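Local coordinates for protein precorrin-2 dehydrogenase (Bacillus megaterium, PDB 3DFZ) that catalyses the NAD-dependent dehydrogenation of precorrin-2 to sirohydrochlorin, a precursor of both siroheme and anaerobically made adenosylcobalamin, at residues Lys190-Lys193 with His194-Thr198; Arg213-Leu216 with Gln217-Lys221. All blocks are in the same frame, centred on the assembly; numbering follows the deposited sequence.

Contact 1: residues Lys190-Lys193 with His194-Thr198; sequences KSRK and HELLT
Arg192 and Glu195, three residues apart on helix 190-199, form a salt bridge of 3.4 Å between Arg192 NH2 and Glu195 OE2. It rests on charge alone: the carboxylate oxygen stands well out of the guanidinium plane, the two planes are 53° apart, and no N-H aims at it. Bends at chi2 and chi3 turn the arginine chain forward along the helix, bringing Glu195 CB to the guanidinium edge and Leu196 CG over one face, 3.8 Å above the plane. Arg192 NE is buried here without a polar partner. The backbone is served in i to i+4 steps: His194 N to Lys190 O, Glu195 N to Ser191 O, Leu196 N to Arg192 O, Leu197 N to Lys193 O at 3.0 Å, and Thr198 N to His194 O. Lys193 sends its ammonium away from these residues to the carbonyls of Leu186 and Val188, tying the helix start to the link after helix 168-184. Lys190 NZ comes within 3.6 Å of His194 CB. With no directed hydrogen bond between the two, Arg192 is probably held near Glu195 by charge, and by guanidinium packing on Leu196 and the Glu195 methylenes, more than by a fixed bonding geometry.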
ATOM      1  N   LYS B 190       9.534  10.351 -28.262  1.00 41.97           N
ATOM      2  CA  LYS B 190       9.166  10.231 -26.846  1.00 41.92           C
ATOM      3  C   LYS B 190       8.278  11.395 -26.380  1.00 39.87           C
ATOM      4  O   LYS B 190       7.320  11.202 -25.616  1.00 36.37           O
ATOM      5  CB  LYS B 190      10.429  10.127 -25.962  1.00 51.13           C
ATOM      6  CG  LYS B 190      10.322  10.793 -24.571  1.00 55.87           C
ATOM      7  CD  LYS B 190       9.946   9.801 -23.463  1.00 56.25           C
ATOM      8  CE  LYS B 190       8.864  10.368 -22.531  1.00 54.04           C
ATOM      9  NZ  LYS B 190       7.484  10.082 -23.064  1.00 43.09           N
ATOM     10  N   SER B 191       8.607  12.599 -26.836  1.00 43.02           N
ATOM     11  CA  SER B 191       7.874  13.784 -26.437  1.00 43.17           C
ATOM     12  C   SER B 191       6.510  13.825 -27.110  1.00 35.50           C
ATOM     13  O   SER B 191       5.569  14.392 -26.558  1.00 34.60           O
ATOM     14  CB  SER B 191       8.679  15.045 -26.752  1.00 50.85           C
ATOM     15  OG  SER B 191       7.839  16.184 -26.758  1.00 51.45           O
ATOM     16  N   ARG B 192       6.405  13.253 -28.309  1.00 31.53           N
ATOM     17  CA  ARG B 192       5.099  13.114 -28.952  1.00 25.87           C
ATOM     18  C   ARG B 192       4.220  12.104 -28.198  1.00 20.53           C
ATOM     19  O   ARG B 192       3.032  12.347 -28.018  1.00 17.82           O
ATOM     20  CB  ARG B 192       5.217  12.741 -30.441  1.00 25.64           C
ATOM     21  CG  ARG B 192       5.009  13.911 -31.407  1.00 29.15           C
ATOM     22  CD  ARG B 192       3.533  14.080 -31.819  1.00 27.48           C
ATOM     23  NE  ARG B 192       2.660  14.495 -30.709  1.00 26.22           N
ATOM     24  CZ  ARG B 192       1.353  14.741 -30.816  1.00 25.18           C
ATOM     25  NH1 ARG B 192       0.732  14.628 -31.986  1.00 26.44           N
ATOM     26  NH2 ARG B 192       0.664  15.115 -29.748  1.00 24.76           N
ATOM     27  N   LYS B 193       4.820  10.995 -27.757  1.00 32.04           N
ATOM     28  CA  LYS B 193       4.111   9.972 -26.989  1.00 29.37           C
ATOM     29  C   LYS B 193       3.487  10.554 -25.717  1.00 27.69           C
ATOM     30  O   LYS B 193       2.322  10.268 -25.413  1.00 25.38           O
ATOM     31  CB  LYS B 193       5.017   8.787 -26.630  1.00 29.90           C
ATOM     32  CG  LYS B 193       5.541   7.964 -27.814  1.00 31.27           C
ATOM     33  CD  LYS B 193       6.203   6.662 -27.343  1.00 31.40           C
ATOM     34  CE  LYS B 193       7.079   6.015 -28.404  1.00 33.79           C
ATOM     35  NZ  LYS B 193       6.442   5.971 -29.746  1.00 33.81           N
ATOM     36  N   HIS B 194       4.264  11.378 -25.009  1.00 28.82           N
ATOM     37  CA  HIS B 194       3.849  11.999 -23.755  0.50 27.92           C
ATOM     38  C   HIS B 194       2.671  12.951 -23.959  1.00 26.77           C
ATOM     39  O   HIS B 194       1.730  12.988 -23.164  1.00 25.08           O
ATOM     40  CB  HIS B 194       5.039  12.740 -23.129  0.50 30.12           C
ATOM     41  CG  HIS B 194       4.702  13.462 -21.859  0.50 29.99           C
ATOM     42  ND1 HIS B 194       4.546  14.835 -21.804  0.50 31.23           N
ATOM     43  CD2 HIS B 194       4.481  13.001 -20.596  0.50 29.00           C
ATOM     44  CE1 HIS B 194       4.249  15.187 -20.562  0.50 30.63           C
ATOM     45  NE2 HIS B 194       4.202  14.094 -19.810  0.50 29.26           N
ATOM     46  N   GLU B 195       2.749  13.731 -25.030  1.00 27.93           N
ATOM     47  CA  GLU B 195       1.744  14.718 -25.363  1.00 27.33           C
ATOM     48  C   GLU B 195       0.417  14.008 -25.602  1.00 24.63           C
ATOM     49  O   GLU B 195      -0.626  14.454 -25.126  1.00 23.24           O
ATOM     50  CB  GLU B 195       2.188  15.468 -26.622  1.00 29.74           C
ATOM     51  CG  GLU B 195       1.507  16.812 -26.891  1.00 31.47           C
ATOM     52  CD  GLU B 195       2.368  17.731 -27.778  1.00 36.33           C
ATOM     53  OE1 GLU B 195       3.538  17.985 -27.394  1.00 38.62           O
ATOM     54  OE2 GLU B 195       1.886  18.193 -28.854  1.00 37.28           O
ATOM     55  N   LEU B 196       0.484  12.910 -26.354  1.00 23.72           N
ATOM     56  CA  LEU B 196      -0.669  12.084 -26.686  1.00 21.48           C
ATOM     57  C   LEU B 196      -1.295  11.457 -25.436  1.00 19.37           C
ATOM     58  O   LEU B 196      -2.493  11.557 -25.227  1.00 17.56           O
ATOM     59  CB  LEU B 196      -0.283  10.995 -27.706  1.00 21.86           C
ATOM     60  CG  LEU B 196      -0.076  11.425 -29.161  1.00 23.40           C
ATOM     61  CD1 LEU B 196       0.620  10.331 -29.984  1.00 24.08           C
ATOM     62  CD2 LEU B 196      -1.410  11.846 -29.813  1.00 22.07           C
ATOM     63  N   LEU B 197      -0.468  10.826 -24.609  1.00 19.50           N
ATOM     64  CA  LEU B 197      -0.937  10.226 -23.358  1.00 18.20           C
ATOM     65  C   LEU B 197      -1.466  11.242 -22.310  1.00 17.85           C
ATOM     66  O   LEU B 197      -2.296  10.884 -21.464  1.00 16.53           O
ATOM     67  CB  LEU B 197       0.143   9.309 -22.774  1.00 18.85           C
ATOM     68  CG  LEU B 197       0.478   8.052 -23.586  1.00 18.94           C
ATOM     69  CD1 LEU B 197       1.924   7.613 -23.356  1.00 20.24           C
ATOM     70  CD2 LEU B 197      -0.469   6.931 -23.280  1.00 17.06           C
ATOM     71  N   THR B 198      -1.009  12.497 -22.398  1.00 19.02           N
ATOM     72  CA  THR B 198      -1.513  13.609 -21.567  1.00 19.02           C
ATOM     73  C   THR B 198      -2.881  14.080 -22.034  1.00 17.76           C
ATOM     74  O   THR B 198      -3.774  14.350 -21.222  1.00 16.61           O
ATOM     75  CB  THR B 198      -0.559  14.835 -21.628  1.00 21.12           C
ATOM     76  OG1 THR B 198       0.767  14.399 -21.356  1.00 22.96           O
ATOM     77  CG2 THR B 198      -0.933  15.890 -20.599  1.00 21.71           C
TER

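Contact 2: residues Arg213-Leu216 with Gln217-Lys221; sequences REFL and QQIEK
Ile219 lays its CG2 methyl over one face of the Phe215 ring, a CH-pi contact with the methyl carbon 4.0 Å from the ring centroid. The methyl sits toward the far end of the ring, nearest to Phe215 CZ at 3.6 Å, while Ile219 CD1 approaches Phe215 CE2 at 3.9 Å. Phe215 reaches this place because its CG is anti to the backbone N (chi1 -178°), which carries the ring along the helix toward the next turn. Ile219 answers with CG1 between its backbone N and carbonyl carbon (chi1 62°): that branch lies against the carbonyl oxygens of Phe215 and Leu216, and CG2 is left to meet the ring. Gln218 flanks the same aromatic, its amide plane 60° from the ring and OE1 4.0 Å from Phe215 CD1. On another side of the helix Gln217 extends back along the preceding turn, its CG 3.2 Å from Arg213 O. The ring is also packed by Leu196 and Cys179, and Ile219 by Leu196 and Leu182. An alanine in place of Phe215 would remove the ring and is likely to open a gap beneath Ile219 CG2, leaving that methyl and Leu196 without their aromatic partner. Backbone bonds from Gln217 N to Arg213 O, Gln218 N to Glu214 O and Ile219 N to Phe215 O carry the helical pattern to the point where Ile219 leaves helical angles. The arrangement is an i to i+4 aromatic-aliphatic pair at the C-terminal end of an amphipathic helix, its apolar side packed on helices 168-184 and 190-199 in the helical C-terminal part of SirC.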
ATOM      1  N   ARG B 213     -13.296   7.254 -29.584  1.00 10.46           N
ATOM      2  CA  ARG B 213     -13.181   6.586 -30.879  1.00 11.11           C
ATOM      3  C   ARG B 213     -12.433   7.348 -31.941  1.00 11.92           C
ATOM      4  O   ARG B 213     -11.635   6.766 -32.659  1.00 13.07           O
ATOM      5  CB  ARG B 213     -14.556   6.184 -31.399  1.00 11.15           C
ATOM      6  CG  ARG B 213     -15.209   5.144 -30.531  1.00 10.44           C
ATOM      7  CD  ARG B 213     -16.704   5.125 -30.731  1.00 11.07           C
ATOM      8  NE  ARG B 213     -17.323   4.148 -29.832  1.00 11.31           N
ATOM      9  CZ  ARG B 213     -18.528   3.622 -30.021  1.00 11.76           C
ATOM     10  NH1 ARG B 213     -19.286   4.009 -31.056  1.00 12.75           N
ATOM     11  NH2 ARG B 213     -18.979   2.734 -29.166  1.00 11.89           N
ATOM     12  N   GLU B 214     -12.688   8.646 -32.045  1.00 12.01           N
ATOM     13  CA  GLU B 214     -11.951   9.518 -32.971  1.00 13.09           C
ATOM     14  C   GLU B 214     -10.463   9.648 -32.632  1.00 13.61           C
ATOM     15  O   GLU B 214      -9.663   9.896 -33.525  1.00 14.77           O
ATOM     16  CB  GLU B 214     -12.582  10.917 -33.036  1.00 13.18           C
ATOM     17  CG  GLU B 214     -14.002  10.918 -33.545  1.00 13.39           C
ATOM     18  CD  GLU B 214     -14.592  12.303 -33.774  1.00 14.80           C
ATOM     19  OE1 GLU B 214     -14.111  13.331 -33.193  1.00 14.69           O
ATOM     20  OE2 GLU B 214     -15.555  12.345 -34.565  1.00 15.62           O
ATOM     21  N   PHE B 215     -10.116   9.539 -31.349  1.00 13.00           N
ATOM     22  CA  PHE B 215      -8.716   9.558 -30.928  1.00 14.06           C
ATOM     23  C   PHE B 215      -8.009   8.249 -31.287  1.00 15.02           C
ATOM     24  O   PHE B 215      -6.859   8.275 -31.745  1.00 16.17           O
ATOM     25  CB  PHE B 215      -8.565   9.800 -29.427  1.00 13.10           C
ATOM     26  CG  PHE B 215      -7.132   9.877 -28.988  1.00 13.85           C
ATOM     27  CD1 PHE B 215      -6.390  11.046 -29.199  1.00 14.99           C
ATOM     28  CD2 PHE B 215      -6.502   8.773 -28.411  1.00 13.39           C
ATOM     29  CE1 PHE B 215      -5.042  11.113 -28.806  1.00 16.06           C
ATOM     30  CE2 PHE B 215      -5.178   8.832 -28.027  1.00 14.32           C
ATOM     31  CZ  PHE B 215      -4.438  10.003 -28.229  1.00 15.74           C
ATOM     32  N   LEU B 216      -8.703   7.121 -31.086  1.00  1.92           N
ATOM     33  CA  LEU B 216      -8.207   5.808 -31.516  1.00  5.29           C
ATOM     34  C   LEU B 216      -7.905   5.810 -33.007  1.00  8.88           C
ATOM     35  O   LEU B 216      -6.834   5.354 -33.408  1.00 10.95           O
ATOM     36  CB  LEU B 216      -9.198   4.671 -31.194  1.00  7.48           C
ATOM     37  CG  LEU B 216      -9.384   4.379 -29.711  1.00  5.83           C
ATOM     38  CD1 LEU B 216     -10.650   3.562 -29.458  1.00  9.08           C
ATOM     39  CD2 LEU B 216      -8.124   3.699 -29.112  1.00  8.27           C
ATOM     40  N   GLN B 217      -8.845   6.325 -33.810  1.00 10.84           N
ATOM     41  CA  GLN B 217      -8.669   6.450 -35.255  1.00 15.79           C
ATOM     42  C   GLN B 217      -7.467   7.335 -35.589  1.00 15.10           C
ATOM     43  O   GLN B 217      -6.732   7.062 -36.529  1.00 18.55           O
ATOM     44  CB  GLN B 217      -9.918   7.071 -35.916  1.00 19.54           C
ATOM     45  CG  GLN B 217     -11.219   6.269 -35.812  1.00 24.67           C
ATOM     46  CD  GLN B 217     -12.364   6.906 -36.617  1.00 32.00           C
ATOM     47  OE1 GLN B 217     -12.358   6.874 -37.858  1.00 39.21           O
ATOM     48  NE2 GLN B 217     -13.340   7.501 -35.910  1.00 30.62           N
ATOM     49  N   GLN B 218      -7.298   8.412 -34.828  1.00 12.41           N
ATOM     50  CA  GLN B 218      -6.224   9.371 -35.048  1.00 14.27           C
ATOM     51  C   GLN B 218      -4.824   8.768 -34.872  1.00 14.83           C
ATOM     52  O   GLN B 218      -3.947   8.972 -35.710  1.00 18.30           O
ATOM     53  CB  GLN B 218      -6.401  10.574 -34.129  1.00 13.38           C
ATOM     54  CG  GLN B 218      -5.156  11.428 -33.964  1.00 16.88           C
ATOM     55  CD  GLN B 218      -5.380  12.579 -33.030  1.00 18.93           C
ATOM     56  OE1 GLN B 218      -6.529  12.912 -32.712  1.00 16.94           O
ATOM     57  NE2 GLN B 218      -4.282  13.219 -32.588  1.00 23.42           N
ATOM     58  N   ILE B 219      -4.631   8.028 -33.782  1.00 12.81           N
ATOM     59  CA  ILE B 219      -3.341   7.390 -33.500  1.00 15.27           C
ATOM     60  C   ILE B 219      -3.077   6.167 -34.380  1.00 18.41           C
ATOM     61  O   ILE B 219      -2.080   5.471 -34.205  1.00 21.61           O
ATOM     62  CB  ILE B 219      -3.140   7.081 -31.983  1.00 14.20           C
ATOM     63  CG1 ILE B 219      -4.201   6.103 -31.450  1.00 11.58           C
ATOM     64  CG2 ILE B 219      -3.087   8.385 -31.197  1.00 14.10           C
ATOM     65  CD1 ILE B 219      -4.029   5.704 -29.971  1.00 10.97           C
ATOM     66  N   GLU B 220      -3.960   5.927 -35.346  1.00 19.83           N
ATOM     67  CA  GLU B 220      -3.764   4.853 -36.320  1.00 24.95           C
ATOM     68  C   GLU B 220      -2.818   5.290 -37.430  1.00 28.62           C
ATOM     69  O   GLU B 220      -1.925   4.538 -37.802  1.00 32.38           O
ATOM     70  CB  GLU B 220      -5.107   4.385 -36.890  1.00 27.37           C
ATOM     71  CG  GLU B 220      -5.926   3.528 -35.914  1.00 27.14           C
ATOM     72  CD  GLU B 220      -5.483   2.065 -35.897  1.00 33.97           C
ATOM     73  OE1 GLU B 220      -5.410   1.435 -36.996  1.00 40.65           O
ATOM     74  OE2 GLU B 220      -5.213   1.555 -34.782  1.00 33.12           O
ATOM     75  N   LYS B 221      -3.014   6.521 -37.916  1.00 28.85           N
ATOM     76  CA  LYS B 221      -2.195   7.170 -38.958  1.00 33.60           C
ATOM     77  C   LYS B 221      -0.667   7.168 -38.718  1.00 35.65           C
ATOM     78  O   LYS B 221       0.125   7.168 -39.671  1.00 40.54           O
ATOM     79  CB  LYS B 221      -2.685   8.617 -39.137  1.00 34.43           C
ATOM     80  CG  LYS B 221      -1.819   9.520 -40.017  1.00 40.71           C
ATOM     81  CD  LYS B 221      -2.397   9.714 -41.425  1.00 46.80           C
ATOM     82  CE  LYS B 221      -1.796  10.974 -42.049  1.00 53.87           C
ATOM     83  NZ  LYS B 221      -2.546  11.476 -43.223  1.00 61.24           N
TER

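Contact 1 and contact 2 lie in series along the chain, their centres about 14 Å apart, and meet through one side chain: Leu196 CD2 comes within 3.8 Å of Phe215 CE1 and 4.1 Å of Ile219 CG2. Leu196 thus packs on the arginine of contact 1 and joins the aromatic pair of contact 2, while Ile183 and Leu182 of helix 168-184 touch Leu196 and Ile219 respectively. Contact 1 also reaches the dimer interface, since His194 and Thr198 pack on Leu152 of the second subunit, whereas contact 2 touches no other chain of the assembly. Both lie away from the NAD-binding positions inferred by similarity, Thr41, Ile42, Pro62 and Thr63.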